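Local coordinates for insect group II chitinase (Ostrinia furnacalis, PDB 5Y2A), which probably hydrolyses the beta-1,4 linkages of chitin, as the second catalytic domain of an insect group II chitinase of glycoside hydrolase family 18, at residues A[287-291]-A[292-296]; A[144-147]-A[148-152]; A[324-327]-A[328-332]; A[20-23]-A[24-28]. All coordinates share one frame; numbering follows the deposited sequence.

Interaction 1 (A[287-291]-A[292-296])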
loop_
_atom_site.group_PDB
_atom_site.type_symbol
_atom_site.label_atom_id
_atom_site.label_comp_id
_atom_site.label_asym_id
_atom_site.label_seq_id
_atom_site.Cartn_x
_atom_site.Cartn_y
_atom_site.Cartn_z
ATOM N N ILE A 287 -14.073 -9.937 -9.368
ATOM C CA ILE A 287 -15.069 -10.723 -8.647
ATOM C C ILE A 287 -15.850 -11.604 -9.615
ATOM O O ILE A 287 -16.172 -12.759 -9.306
ATOM C CB ILE A 287 -15.988 -9.785 -7.848
ATOM C CG1 ILE A 287 -15.188 -9.058 -6.764
ATOM C CG2 ILE A 287 -17.159 -10.546 -7.242
ATOM C CD1 ILE A 287 -15.937 -7.903 -6.158
ATOM N N CYS A 288 -16.169 -11.076 -10.799
ATOM C CA CYS A 288 -16.860 -11.868 -11.813
ATOM C C CYS A 288 -16.042 -13.093 -12.196
ATOM O O CYS A 288 -16.572 -14.207 -12.283
ATOM C CB CYS A 288 -17.136 -11.011 -13.049
ATOM S SG CYS A 288 -18.564 -9.935 -12.885
ATOM N N GLU A 289 -14.747 -12.903 -12.446
ATOM C CA GLU A 289 -13.896 -14.039 -12.783
ATOM C C GLU A 289 -13.933 -15.093 -11.684
ATOM O O GLU A 289 -13.983 -16.295 -11.964
ATOM C CB GLU A 289 -12.460 -13.579 -13.027
ATOM C CG GLU A 289 -11.527 -14.734 -13.376
ATOM C CD GLU A 289 -10.104 -14.291 -13.615
ATOM O OE1 GLU A 289 -9.866 -13.066 -13.690
ATOM O OE2 GLU A 289 -9.221 -15.167 -13.730
ATOM N N ARG A 290 -13.904 -14.659 -10.423
ATOM C CA ARG A 290 -13.925 -15.613 -9.318
ATOM C C ARG A 290 -15.235 -16.393 -9.280
ATOM O O ARG A 290 -15.234 -17.613 -9.078
ATOM C CB ARG A 290 -13.675 -14.879 -8.005
ATOM C CG ARG A 290 -12.217 -14.481 -7.868
ATOM C CD ARG A 290 -11.975 -13.332 -6.916
ATOM N NE ARG A 290 -10.539 -13.237 -6.648
ATOM C CZ ARG A 290 -9.636 -12.838 -7.542
ATOM N NH1 ARG A 290 -10.010 -12.463 -8.769
ATOM N NH2 ARG A 290 -8.352 -12.810 -7.205
ATOM N N VAL A 291 -16.362 -15.713 -9.477
ATOM C CA VAL A 291 -17.647 -16.407 -9.483
ATOM C C VAL A 291 -17.781 -17.283 -10.723
ATOM O O VAL A 291 -18.164 -18.455 -10.633
ATOM C CB VAL A 291 -18.806 -15.401 -9.382
ATOM C CG1 VAL A 291 -20.147 -16.106 -9.598
ATOM C CG2 VAL A 291 -18.790 -14.717 -8.030
ATOM N N LYS A 292 -17.453 -16.733 -11.896
ATOM C CA LYS A 292 -17.725 -17.425 -13.155
ATOM C C LYS A 292 -16.752 -18.571 -13.402
ATOM O O LYS A 292 -17.154 -19.637 -13.880
ATOM C CB LYS A 292 -17.668 -16.444 -14.327
ATOM C CG LYS A 292 -18.672 -15.301 -14.287
ATOM C CD LYS A 292 -20.091 -15.747 -14.576
ATOM C CE LYS A 292 -20.969 -14.537 -14.853
ATOM N NZ LYS A 292 -22.417 -14.871 -14.849
ATOM N N VAL A 293 -15.470 -18.360 -13.110
ATOM C CA VAL A 293 -14.430 -19.297 -13.487
ATOM C C VAL A 293 -13.863 -20.059 -12.293
ATOM O O VAL A 293 -13.504 -21.232 -12.442
ATOM C CB VAL A 293 -13.304 -18.563 -14.251
ATOM C CG1 VAL A 293 -12.201 -19.520 -14.655
ATOM C CG2 VAL A 293 -13.871 -17.866 -15.479
ATOM N N LYS A 294 -13.774 -19.437 -11.119
ATOM C CA LYS A 294 -13.147 -20.063 -9.963
ATOM C C LYS A 294 -14.149 -20.653 -8.985
ATOM O O LYS A 294 -13.740 -21.147 -7.932
ATOM C CB LYS A 294 -12.247 -19.059 -9.232
ATOM C CG LYS A 294 -11.226 -18.350 -10.118
ATOM C CD LYS A 294 -10.174 -19.326 -10.626
ATOM C CE LYS A 294 -9.300 -18.700 -11.698
ATOM N NZ LYS A 294 -7.990 -19.404 -11.826
ATOM N N GLY A 295 -15.444 -20.605 -9.296
ATOM C CA GLY A 295 -16.425 -21.273 -8.467
ATOM C C GLY A 295 -16.720 -20.629 -7.133
ATOM O O GLY A 295 -17.207 -21.313 -6.229
ATOM N N TRP A 296 -16.434 -19.339 -6.967
ATOM C CA TRP A 296 -16.780 -18.678 -5.718
ATOM C C TRP A 296 -18.292 -18.630 -5.543
ATOM O O TRP A 296 -19.046 -18.461 -6.504
ATOM C CB TRP A 296 -16.211 -17.256 -5.669
ATOM C CG TRP A 296 -14.727 -17.193 -5.506
ATOM C CD1 TRP A 296 -13.803 -18.016 -6.079
ATOM C CD2 TRP A 296 -13.990 -16.238 -4.730
ATOM N NE1 TRP A 296 -12.535 -17.640 -5.700
ATOM C CE2 TRP A 296 -12.621 -16.546 -4.880
ATOM C CE3 TRP A 296 -14.356 -15.150 -3.930
ATOM C CZ2 TRP A 296 -11.612 -15.811 -4.251
ATOM C CZ3 TRP A 296 -13.350 -14.417 -3.304
ATOM C CH2 TRP A 296 -11.993 -14.754 -3.473
HETATM O O HOH W 1 -19.514 -19.749 -8.732
HETATM O O HOH W 2 -16.982 -21.194 -11.513
#
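Arg290 and Trp296 run side by side at the C-terminal end of helix 284-292, and here the packing is tight. Arg290 CB sits 3.5 Å from the centroid of the five-membered ring of Trp296, 6° off its normal, a CH-pi contact over one face. With CG anti to the carbonyl carbon (chi1 -74°) and the chain extended to NE, the arginine then follows the indole outward, and its CD lies 3.7 Å from Trp296 CZ2. The guanidinium is turned 72° from the ring plane; NH1 is taken by the backbone oxygen of Glu286, and the indole also stacks on His312. At the helix end the bonding passes from i to i+4 to longer spans: Lys294 N reaches Glu289 O at 3.3 Å, an oxygen that Val293 N also uses, while Trp296 N bonds to Arg290 O at 3.0 Å from above the carbonyl plane. The solvent side is looser. Glu289 OE2 and Lys294 NZ stay 4.8 Å apart, opposite charges short of a salt bridge. A water bridges Val291 O (2.7 Å) and Trp296 O, linking the helix end to the chain that leaves it. Gly295, the first residue to leave helical geometry, turns the chain with positive phi. This is a glycine-terminated helix C-terminus leading into strand 297-299, in what is probably the alpha/beta insertion that many GH18 chitinases carry in their barrel.

Interaction 2 (A[144-147]-A[148-152])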
loop_
_atom_site.group_PDB
_atom_site.type_symbol
_atom_site.label_atom_id
_atom_site.label_comp_id
_atom_site.label_asym_id
_atom_site.label_seq_id
_atom_site.Cartn_x
_atom_site.Cartn_y
_atom_site.Cartn_z
ATOM N N GLY A 144 -12.349 26.763 7.799
ATOM C CA GLY A 144 -11.389 27.034 6.741
ATOM C C GLY A 144 -11.763 26.377 5.425
ATOM O O GLY A 144 -11.620 26.977 4.358
ATOM N N PHE A 145 -12.222 25.123 5.478
ATOM C CA PHE A 145 -12.661 24.457 4.254
ATOM C C PHE A 145 -13.868 25.160 3.645
ATOM O O PHE A 145 -13.924 25.374 2.427
ATOM C CB PHE A 145 -12.977 22.986 4.533
ATOM C CG PHE A 145 -13.325 22.193 3.298
ATOM C CD1 PHE A 145 -12.379 21.974 2.306
ATOM C CD2 PHE A 145 -14.592 21.653 3.141
ATOM C CE1 PHE A 145 -12.698 21.238 1.173
ATOM C CE2 PHE A 145 -14.915 20.916 2.013
ATOM C CZ PHE A 145 -13.963 20.708 1.031
ATOM N N ALA A 146 -14.847 25.524 4.478
ATOM C CA ALA A 146 -16.017 26.243 3.982
ATOM C C ALA A 146 -15.617 27.556 3.320
ATOM O O ALA A 146 -16.183 27.939 2.291
ATOM C CB ALA A 146 -16.999 26.496 5.125
ATOM N N ASP A 147 -14.648 28.265 3.905
ATOM C CA ASP A 147 -14.189 29.517 3.314
ATOM C C ASP A 147 -13.499 29.279 1.974
ATOM O O ASP A 147 -13.708 30.039 1.022
ATOM C CB ASP A 147 -13.253 30.235 4.287
ATOM C CG ASP A 147 -13.995 30.835 5.470
ATOM O OD1 ASP A 147 -15.211 31.088 5.345
ATOM O OD2 ASP A 147 -13.370 31.033 6.533
ATOM N N LEU A 148 -12.672 28.232 1.879
ATOM C CA LEU A 148 -12.071 27.893 0.591
ATOM C C LEU A 148 -13.146 27.649 -0.461
ATOM O O LEU A 148 -13.039 28.126 -1.597
ATOM C CB LEU A 148 -11.177 26.656 0.729
ATOM C CG LEU A 148 -10.498 26.200 -0.567
ATOM C CD1 LEU A 148 -9.439 27.208 -1.012
ATOM C CD2 LEU A 148 -9.892 24.809 -0.429
ATOM N N VAL A 149 -14.192 26.905 -0.095
ATOM C CA VAL A 149 -15.266 26.610 -1.040
ATOM C C VAL A 149 -15.982 27.893 -1.457
ATOM O O VAL A 149 -16.247 28.116 -2.645
ATOM C CB VAL A 149 -16.240 25.584 -0.436
ATOM C CG1 VAL A 149 -17.501 25.502 -1.272
ATOM C CG2 VAL A 149 -15.569 24.216 -0.334
ATOM N N LYS A 150 -16.312 28.756 -0.489
ATOM C CA LYS A 150 -16.965 30.019 -0.840
ATOM C C LYS A 150 -16.104 30.847 -1.787
ATOM O O LYS A 150 -16.610 31.418 -2.762
ATOM C CB LYS A 150 -17.287 30.835 0.414
ATOM C CG LYS A 150 -18.427 30.308 1.256
ATOM C CD LYS A 150 -18.764 31.295 2.363
ATOM C CE LYS A 150 -18.366 30.762 3.726
ATOM N NZ LYS A 150 -19.435 29.914 4.318
ATOM N N GLU A 151 -14.796 30.907 -1.530
ATOM C CA GLU A 151 -13.927 31.742 -2.353
ATOM C C GLU A 151 -13.711 31.133 -3.729
ATOM O O GLU A 151 -13.667 31.859 -4.729
ATOM C CB GLU A 151 -12.601 31.975 -1.635
ATOM C CG GLU A 151 -12.784 32.791 -0.368
ATOM C CD GLU A 151 -11.701 32.546 0.656
ATOM O OE1 GLU A 151 -10.687 31.898 0.316
ATOM O OE2 GLU A 151 -11.880 32.981 1.814
ATOM N N LEU A 152 -13.579 29.805 -3.805
ATOM C CA LEU A 152 -13.561 29.145 -5.107
ATOM C C LEU A 152 -14.868 29.380 -5.854
ATOM O O LEU A 152 -14.864 29.607 -7.069
ATOM C CB LEU A 152 -13.303 27.647 -4.942
ATOM C CG LEU A 152 -11.869 27.212 -4.630
ATOM C CD1 LEU A 152 -11.845 25.800 -4.034
ATOM C CD2 LEU A 152 -11.022 27.277 -5.886
#
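Phe145 and Val149, one helical turn apart on helix 141-159, supply the apolar part of this contact. The methyl CG2 of Val149 stands over one face of the Phe145 ring, displaced toward its rim, 4.2 Å from the centroid and 16° off the normal, which makes a CH-pi contact; the closest ring carbons are CE2 and CZ. Phe145 has CG anti to the backbone N (chi1 -175°), which swings the ring out from the helix and tilts it toward the C-terminal end, where its face meets Val149 CG2. Both side chains also rest on Leu122. Backbone hydrogen bonds form the second group. Leu148, Val149, Lys150 and Glu151 each donate to the residue four earlier; Lys150 N to Ala146 O measures 2.9 Å, and none departs from regular alpha-helical geometry. Charged side chains make up the third, on the outer surface. Lys150 bends at its last two torsions and brings CE within 3.6 Å of Asp147 OD1, yet NZ remains 4.5 Å from that oxygen, too far for a salt bridge. Asp147 OD2 is held by Gln143 NE2. Glu151 leans back across the carbonyl of Asp147, CG 3.2 Å from Asp147 O, and its OE2 forms a salt bridge with Arg101 of the neighbouring helix 98-115. The oily face turned to strand 119-123 and the charged face turned outward are those of an amphipathic helix in a beta-alpha-beta unit of the TIM barrel, whose strand 119-123 lies within the DGxDxDxE signature of GH18 enzymes.

Interaction 3 (A[324-327]-A[328-332])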
loop_
_atom_site.group_PDB
_atom_site.type_symbol
_atom_site.label_atom_id
_atom_site.label_comp_id
_atom_site.label_asym_id
_atom_site.label_seq_id
_atom_site.Cartn_x
_atom_site.Cartn_y
_atom_site.Cartn_z
ATOM N N MET A 324 -27.960 -4.317 -6.959
ATOM C CA MET A 324 -27.821 -3.266 -5.958
ATOM C C MET A 324 -27.466 -1.929 -6.594
ATOM O O MET A 324 -27.920 -0.883 -6.111
ATOM C CB MET A 324 -26.787 -3.647 -4.896
ATOM C CG MET A 324 -26.705 -2.623 -3.757
ATOM S SD MET A 324 -28.312 -2.278 -2.988
ATOM C CE MET A 324 -28.392 -3.581 -1.750
ATOM N N ALA A 325 -26.675 -1.937 -7.673
ATOM C CA ALA A 325 -26.443 -0.704 -8.422
ATOM C C ALA A 325 -27.755 -0.134 -8.947
ATOM O O ALA A 325 -27.992 1.077 -8.862
ATOM C CB ALA A 325 -25.463 -0.955 -9.571
ATOM N N ARG A 326 -28.633 -0.996 -9.468
ATOM C CA ARG A 326 -29.948 -0.537 -9.906
ATOM C C ARG A 326 -30.738 0.042 -8.741
ATOM O O ARG A 326 -31.300 1.139 -8.840
ATOM C CB ARG A 326 -30.729 -1.687 -10.540
ATOM C CG ARG A 326 -32.073 -1.260 -11.138
ATOM C CD ARG A 326 -32.855 -2.459 -11.670
ATOM N NE ARG A 326 -33.331 -3.315 -10.586
ATOM C CZ ARG A 326 -33.946 -4.483 -10.761
ATOM N NH1 ARG A 326 -34.165 -4.948 -11.984
ATOM N NH2 ARG A 326 -34.347 -5.186 -9.711
ATOM N N HIS A 327 -30.780 -0.681 -7.617
ATOM C CA HIS A 327 -31.562 -0.205 -6.482
ATOM C C HIS A 327 -31.075 1.154 -6.002
ATOM O O HIS A 327 -31.883 2.035 -5.684
ATOM C CB HIS A 327 -31.508 -1.197 -5.322
ATOM C CG HIS A 327 -32.290 -0.743 -4.130
ATOM N ND1 HIS A 327 -33.663 -0.832 -4.067
ATOM C CD2 HIS A 327 -31.901 -0.142 -2.979
ATOM C CE1 HIS A 327 -34.084 -0.336 -2.918
ATOM N NE2 HIS A 327 -33.036 0.094 -2.241
ATOM N N LYS A 328 -29.756 1.340 -5.920
ATOM C CA LYS A 328 -29.246 2.605 -5.410
ATOM C C LYS A 328 -29.564 3.752 -6.356
ATOM O O LYS A 328 -29.853 4.870 -5.905
ATOM C CB LYS A 328 -27.747 2.481 -5.142
ATOM C CG LYS A 328 -27.473 1.609 -3.921
ATOM C CD LYS A 328 -25.984 1.418 -3.654
ATOM C CE LYS A 328 -25.780 0.660 -2.334
ATOM N NZ LYS A 328 -24.334 0.432 -2.031
ATOM N N ALA A 329 -29.560 3.485 -7.662
ATOM C CA ALA A 329 -29.978 4.499 -8.620
ATOM C C ALA A 329 -31.470 4.784 -8.497
ATOM O O ALA A 329 -31.895 5.938 -8.600
ATOM C CB ALA A 329 -29.624 4.050 -10.040
ATOM N N GLU A 330 -32.281 3.746 -8.273
ATOM C CA GLU A 330 -33.710 3.968 -8.083
ATOM C C GLU A 330 -33.991 4.679 -6.769
ATOM O O GLU A 330 -34.924 5.489 -6.691
ATOM C CB GLU A 330 -34.462 2.634 -8.167
ATOM C CG GLU A 330 -34.422 2.046 -9.566
ATOM C CD GLU A 330 -35.264 0.795 -9.738
ATOM O OE1 GLU A 330 -35.465 0.049 -8.756
ATOM O OE2 GLU A 330 -35.707 0.554 -10.879
ATOM N N TYR A 331 -33.183 4.408 -5.740
ATOM C CA TYR A 331 -33.255 5.169 -4.494
ATOM C C TYR A 331 -33.003 6.651 -4.740
ATOM O O TYR A 331 -33.711 7.512 -4.202
ATOM C CB TYR A 331 -32.238 4.608 -3.503
ATOM C CG TYR A 331 -32.114 5.359 -2.197
ATOM C CD1 TYR A 331 -32.934 5.053 -1.119
ATOM C CD2 TYR A 331 -31.152 6.342 -2.026
ATOM C CE1 TYR A 331 -32.806 5.716 0.088
ATOM C CE2 TYR A 331 -31.020 7.017 -0.822
ATOM C CZ TYR A 331 -31.853 6.695 0.233
ATOM O OH TYR A 331 -31.733 7.352 1.437
ATOM N N VAL A 332 -31.967 6.963 -5.524
ATOM C CA VAL A 332 -31.677 8.346 -5.896
ATOM C C VAL A 332 -32.886 8.991 -6.562
ATOM O O VAL A 332 -33.249 10.134 -6.261
ATOM C CB VAL A 332 -30.440 8.393 -6.815
ATOM C CG1 VAL A 332 -30.391 9.714 -7.587
ATOM C CG2 VAL A 332 -29.166 8.191 -5.988
HETATM O O HOH W 3 -34.633 -1.763 -6.630
#
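The side chains of Arg326 and Glu330 run side by side, their guanidinium and carboxylate planes 14° apart, and both also pack against helix 361-371. They belong to helix 322-334, which packs around the TIM barrel before its strand 339-343. Glu330 OE1 is 4.4 Å from Arg326 NE but well out of the guanidinium plane, where no N-H points at it, so an attraction of charges is likely at most, without a salt bridge. Glu330 CD meets Arg326 CG at 4.0 Å. The imidazole of His327 has a water in plane at its edge, 2.9 Å from ND1; the same water donates to Glu330 OE1, linking the two side chains. The other ring nitrogen, NE2, is hydrogen-bonded to Tyr212 OH, and the two rings meet with planes at about 80°. Tyr331, whose CB lies 3.4 Å from His327 O, sends its ring toward helix 224-233, where OH bonds to Asn225 OD1; its side chain is about 5 Å from a NAG lined by Tyr212, Asn225 and Asn229, probably an N-linked glycan rather than substrate. Lys328 is stretched out, with CG anti to the carbonyl carbon (chi1 -72°), and crosses the bent chain of Met324. Its ammonium is buried and satisfied by a salt bridge to Asp320 and a bond to Ala209 O. Within that crossing Lys328 CE touches Met324 CG at 3.7 Å and SD at 3.9 Å.

Interaction 4 (A[20-23]-A[24-28])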
loop_
_atom_site.group_PDB
_atom_site.type_symbol
_atom_site.label_atom_id
_atom_site.label_comp_id
_atom_site.label_asym_id
_atom_site.label_seq_id
_atom_site.Cartn_x
_atom_site.Cartn_y
_atom_site.Cartn_z
ATOM N N GLY A 20 -6.663 -5.261 -17.518
ATOM C CA GLY A 20 -7.199 -4.230 -16.643
ATOM C C GLY A 20 -6.884 -2.803 -17.039
ATOM O O GLY A 20 -7.427 -1.859 -16.462
ATOM N N LYS A 21 -5.994 -2.636 -18.013
ATOM C CA LYS A 21 -5.540 -1.311 -18.412
ATOM C C LYS A 21 -6.701 -0.448 -18.889
ATOM O O LYS A 21 -7.516 -0.877 -19.708
ATOM C CB LYS A 21 -4.492 -1.453 -19.515
ATOM C CG LYS A 21 -3.908 -0.150 -20.016
ATOM C CD LYS A 21 -2.998 -0.411 -21.205
ATOM C CE LYS A 21 -2.047 0.755 -21.449
ATOM N NZ LYS A 21 -0.889 0.765 -20.525
ATOM N N TYR A 22 -6.782 0.769 -18.360
ATOM C CA TYR A 22 -7.853 1.699 -18.699
ATOM C C TYR A 22 -7.231 3.024 -19.105
ATOM O O TYR A 22 -6.448 3.607 -18.345
ATOM C CB TYR A 22 -8.807 1.886 -17.517
ATOM C CG TYR A 22 -10.134 2.534 -17.870
ATOM C CD1 TYR A 22 -10.238 3.909 -18.051
ATOM C CD2 TYR A 22 -11.287 1.765 -18.004
ATOM C CE1 TYR A 22 -11.455 4.504 -18.367
ATOM C CE2 TYR A 22 -12.508 2.348 -18.313
ATOM C CZ TYR A 22 -12.584 3.716 -18.495
ATOM O OH TYR A 22 -13.796 4.290 -18.800
ATOM N N THR A 23 -7.578 3.497 -20.302
ATOM C CA THR A 23 -7.020 4.716 -20.868
ATOM C C THR A 23 -8.154 5.695 -21.178
ATOM O O THR A 23 -9.334 5.318 -21.112
ATOM C CB THR A 23 -6.214 4.403 -22.137
ATOM O OG1 THR A 23 -7.113 4.158 -23.224
ATOM C CG2 THR A 23 -5.336 3.175 -21.933
ATOM N N PRO A 24 -7.849 6.954 -21.504
ATOM C CA PRO A 24 -8.924 7.873 -21.927
ATOM C C PRO A 24 -9.769 7.337 -23.069
ATOM O O PRO A 24 -10.967 7.640 -23.137
ATOM C CB PRO A 24 -8.154 9.137 -22.330
ATOM C CG PRO A 24 -6.929 9.099 -21.481
ATOM C CD PRO A 24 -6.552 7.652 -21.381
ATOM N N GLY A 25 -9.182 6.539 -23.962
ATOM C CA GLY A 25 -9.921 5.932 -25.052
ATOM C C GLY A 25 -10.925 4.882 -24.627
ATOM O O GLY A 25 -11.778 4.509 -25.438
ATOM N N ASP A 26 -10.852 4.400 -23.387
ATOM C CA ASP A 26 -11.846 3.463 -22.882
ATOM C C ASP A 26 -13.083 4.155 -22.323
ATOM O O ASP A 26 -14.097 3.485 -22.095
ATOM C CB ASP A 26 -11.228 2.563 -21.799
ATOM C CG ASP A 26 -10.170 1.626 -22.357
ATOM O OD1 ASP A 26 -10.523 0.731 -23.154
ATOM O OD2 ASP A 26 -8.983 1.796 -22.012
ATOM N N ILE A 27 -13.034 5.466 -22.091
ATOM C CA ILE A 27 -14.209 6.164 -21.577
ATOM C C ILE A 27 -15.313 6.129 -22.623
ATOM O O ILE A 27 -15.083 6.421 -23.804
ATOM C CB ILE A 27 -13.866 7.609 -21.189
ATOM C CG1 ILE A 27 -12.805 7.649 -20.091
ATOM C CG2 ILE A 27 -15.122 8.338 -20.714
ATOM C CD1 ILE A 27 -12.208 9.031 -19.883
ATOM N N ASN A 28 -16.515 5.745 -22.200
ATOM C CA ASN A 28 -17.702 5.885 -23.030
ATOM C C ASN A 28 -18.431 7.138 -22.561
ATOM O O ASN A 28 -19.136 7.093 -21.538
ATOM C CB ASN A 28 -18.603 4.650 -22.915
ATOM C CG ASN A 28 -19.826 4.719 -23.824
ATOM O OD1 ASN A 28 -20.147 5.763 -24.389
ATOM N ND2 ASN A 28 -20.509 3.594 -23.968
HETATM O O HOH W 4 -7.326 0.025 -22.686
#
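Pro24, joined directly to Thr23, packs its ring onto Phe62 and Val66 of helix 62-67. Gly25 continues the short 3-10 turn. Asp26 then folds back. Its OD2 takes the N-H of Thr23 at 2.8 Å on the lone pair directed away from OD1, with an N-H...O angle of 161°, and Thr23 OG1 is 3.2 Å from the same oxygen. The carboxylate thus braces the 3-10 turn by a side-chain-to-backbone bond. The turn itself is closed by Asp26 N to Thr23 O, 2.9 Å, the donor standing 56° above the carbonyl plane. The turn lies in the loop joining strands 4-10 and 34-42 of the barrel. Asp26 CB also sits over the centre of the Tyr22 ring, 3.7 Å from its centroid, while the carboxylate, 45° from the ring plane, points back along the chain. Phe350 meets Tyr22 edge-to-face. Ile27 comes next, near the ring plane at its edge and crossing the tyrosine at about a right angle: its CG1 is 3.8 Å from Tyr22 CE1 and 3.7 Å from OH.

How the interactions relate
All four are short-range contacts within one GH18 chain, and no two touch. Interactions 2 and 3 are largely buried, each inside one helix packed around the barrel, with regular i to i+4 bonds; their centres lie about 32 Å apart. Interaction 2 keeps apolar and charged faces distinct, whereas interaction 3 buries a lysine and adds polar links toward a glycan. Interaction 1 is a surface contact, its centre about 46 Å from that of interaction 2, on the opposite side of the chain's centre; it ends a helix. Interaction 4, partly buried, shapes a loop with side-chain-to-backbone bonding. CH-pi contacts recur in 1, 2 and 4, supplied by arginine, valine and aspartate carbons.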